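Local coordinates for F5/8 type C domain protein (Clostridium perfringens, PDB 7JRM), which probably helps the O-glycopeptidase ZmpB recognise mucin glycans through its calcium-containing carbohydrate-binding module, at residues A[152-155]-A[156-159]. Residues are numbered along the deposited sequence; the frame is centred on the assembly and turned at random.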
ATOM      1  N   ILE A 152      -4.154 -23.301 -35.967  1.00 15.47           N
ATOM      2  CA  ILE A 152      -5.053 -23.258 -37.114  1.00 17.54           C
ATOM      3  C   ILE A 152      -6.344 -22.565 -36.700  1.00 16.91           C
ATOM      4  O   ILE A 152      -6.944 -22.909 -35.673  1.00 21.61           O
ATOM      5  CB  ILE A 152      -5.325 -24.675 -37.643  1.00 14.07           C
ATOM      6  CG1 ILE A 152      -4.040 -25.301 -38.193  1.00 16.39           C
ATOM      7  CG2 ILE A 152      -6.410 -24.653 -38.710  1.00 16.94           C
ATOM      8  CD1 ILE A 152      -3.700 -24.868 -39.601  1.00 16.74           C
ATOM      9  N   ASP A 153      -6.771 -21.582 -37.491  1.00 17.30           N
ATOM     10  CA  ASP A 153      -8.006 -20.869 -37.191  1.00 18.98           C
ATOM     11  C   ASP A 153      -9.194 -21.821 -37.248  1.00 19.54           C
ATOM     12  O   ASP A 153      -9.241 -22.735 -38.075  1.00 20.92           O
ATOM     13  CB  ASP A 153      -8.203 -19.710 -38.170  1.00 17.96           C
ATOM     14  CG  ASP A 153      -9.388 -18.835 -37.808  1.00 18.55           C
ATOM     15  OD1 ASP A 153      -9.307 -18.098 -36.804  1.00 16.10           O
ATOM     16  OD2 ASP A 153     -10.404 -18.880 -38.530  1.00 19.30           O
ATOM     17  N   ARG A 154     -10.161 -21.600 -36.355  1.00 17.58           N
ATOM     18  CA  ARG A 154     -11.287 -22.515 -36.212  1.00 23.29           C
ATOM     19  C   ARG A 154     -12.281 -22.430 -37.363  1.00 16.54           C
ATOM     20  O   ARG A 154     -13.181 -23.273 -37.438  1.00 24.35           O
ATOM     21  CB  ARG A 154     -12.008 -22.253 -34.888  1.00 20.07           C
ATOM     22  CG  ARG A 154     -11.205 -22.644 -33.655  1.00 17.16           C
ATOM     23  CD  ARG A 154     -10.528 -23.994 -33.840  1.00 19.69           C
ATOM     24  NE  ARG A 154     -11.488 -25.093 -33.873  1.00 18.01           N
ATOM     25  CZ  ARG A 154     -11.150 -26.378 -33.927  1.00 20.37           C
ATOM     26  NH1 ARG A 154     -12.089 -27.314 -33.953  1.00 23.99           N
ATOM     27  NH2 ARG A 154      -9.871 -26.727 -33.954  1.00 26.77           N
ATOM     28  N   HIS A 155     -12.148 -21.445 -38.255  1.00 21.62           N
ATOM     29  CA  HIS A 155     -13.070 -21.334 -39.380  1.00 22.32           C
ATOM     30  C   HIS A 155     -12.944 -22.502 -40.350  1.00 25.88           C
ATOM     31  O   HIS A 155     -13.898 -22.789 -41.083  1.00 22.15           O
ATOM     32  CB  HIS A 155     -12.842 -20.010 -40.115  1.00 21.28           C
ATOM     33  CG  HIS A 155     -13.652 -19.859 -41.365  1.00 20.70           C
ATOM     34  ND1 HIS A 155     -14.953 -19.406 -41.359  1.00 25.64           N
ATOM     35  CD2 HIS A 155     -13.342 -20.098 -42.661  1.00 22.90           C
ATOM     36  CE1 HIS A 155     -15.413 -19.375 -42.597  1.00 24.07           C
ATOM     37  NE2 HIS A 155     -14.454 -19.790 -43.407  1.00 26.57           N
ATOM     38  N   VAL A 156     -11.803 -23.188 -40.363  1.00 19.67           N
ATOM     39  CA  VAL A 156     -11.584 -24.304 -41.276  1.00 17.85           C
ATOM     40  C   VAL A 156     -11.604 -25.616 -40.504  1.00 17.29           C
ATOM     41  O   VAL A 156     -10.920 -26.577 -40.873  1.00 22.17           O
ATOM     42  CB  VAL A 156     -10.262 -24.138 -42.049  1.00 17.58           C
ATOM     43  CG1 VAL A 156     -10.353 -22.959 -43.005  1.00 15.31           C
ATOM     44  CG2 VAL A 156      -9.101 -23.958 -41.083  1.00 14.94           C
ATOM     45  N   ALA A 157     -12.399 -25.669 -39.432  1.00 22.62           N
ATOM     46  CA  ALA A 157     -12.487 -26.873 -38.612  1.00 27.20           C
ATOM     47  C   ALA A 157     -13.093 -28.058 -39.352  1.00 25.33           C
ATOM     48  O   ALA A 157     -12.995 -29.186 -38.858  1.00 24.97           O
ATOM     49  CB  ALA A 157     -13.299 -26.588 -37.348  1.00 24.54           C
ATOM     50  N   ASP A 158     -13.709 -27.836 -40.513  1.00 23.95           N
ATOM     51  CA  ASP A 158     -14.324 -28.902 -41.293  1.00 25.70           C
ATOM     52  C   ASP A 158     -13.553 -29.217 -42.571  1.00 31.88           C
ATOM     53  O   ASP A 158     -14.050 -29.974 -43.411  1.00 27.82           O
ATOM     54  CB  ASP A 158     -15.771 -28.537 -41.635  1.00 29.16           C
ATOM     55  CG  ASP A 158     -15.901 -27.140 -42.223  1.00 36.99           C
ATOM     56  OD1 ASP A 158     -17.023 -26.591 -42.208  1.00 44.91           O
ATOM     57  OD2 ASP A 158     -14.886 -26.588 -42.699  1.00 36.35           O
ATOM     58  N   LYS A 159     -12.352 -28.665 -42.734  1.00 24.30           N
ATOM     59  CA  LYS A 159     -11.611 -28.770 -43.984  1.00 25.79           C
ATOM     60  C   LYS A 159     -10.625 -29.932 -44.011  1.00 23.13           C
ATOM     61  O   LYS A 159      -9.987 -30.155 -45.046  1.00 24.04           O
ATOM     62  CB  LYS A 159     -10.872 -27.458 -44.262  1.00 23.46           C
ATOM     63  CG  LYS A 159     -11.796 -26.289 -44.565  1.00 20.91           C
ATOM     64  CD  LYS A 159     -12.841 -26.658 -45.606  1.00 26.12           C
ATOM     65  CE  LYS A 159     -13.704 -25.462 -45.971  1.00 28.97           C
ATOM     66  NZ  LYS A 159     -14.523 -25.721 -47.187  1.00 30.32           N
TER
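In Val156 a chi1 of -68° sets CG2 between the backbone N and the carbonyl carbon, pointing back at Ile152, whose own CG2 stands anti to its backbone N. The two methyls meet end on, Ile152 CG2 to Val156 CG2 being 3.7 Å, with the side chains crossing at about a right angle. Val156 CG2 also rests on the peptide oxygen Asp153 O at 3.3 Å, and both aliphatic residues are buried. Arg154 folds back instead of extending: bends at chi2 and chi3 return its end to the chain, where the methyl of Ala157 lies over one face of the guanidinium, Arg154 NH1 to Ala157 CB 3.7 Å. The Arg154 side chain also touches Arg113 and Leu115 of strand 112-115.

The backbone turns tightly through two hydrogen bonds. Ala157 N donates to Arg154 O over 3.2 Å, approaching from well above the carbonyl plane, while Val156 N reaches Asp153 O in a nearly straight but weak bond of 3.5 Å. Asp153 OD2 accepts from His155 N at 3.1 Å, met 60° out of the carboxylate plane, a bond that closes the Asx turn and holds the carboxylate over the start of the 3-10 segment. The other oxygen, OD1, takes a weak hydrogen bond from Arg113 N and sits close to the carboxylate of Asp217, a neighbourhood that may raise the affinity of one of the two acids for a proton. Lys159 N closes on Val156 O, and the lysine side chain makes a cation-pi contact with Trp213. The whole is an Asx turn at Asp153 leading through a short 3-10 segment into a type I beta turn, Val156 to Lys159, in the connection between strands 145-152 and 163-170 of the NPCBM/NEW2 carbohydrate-binding domain.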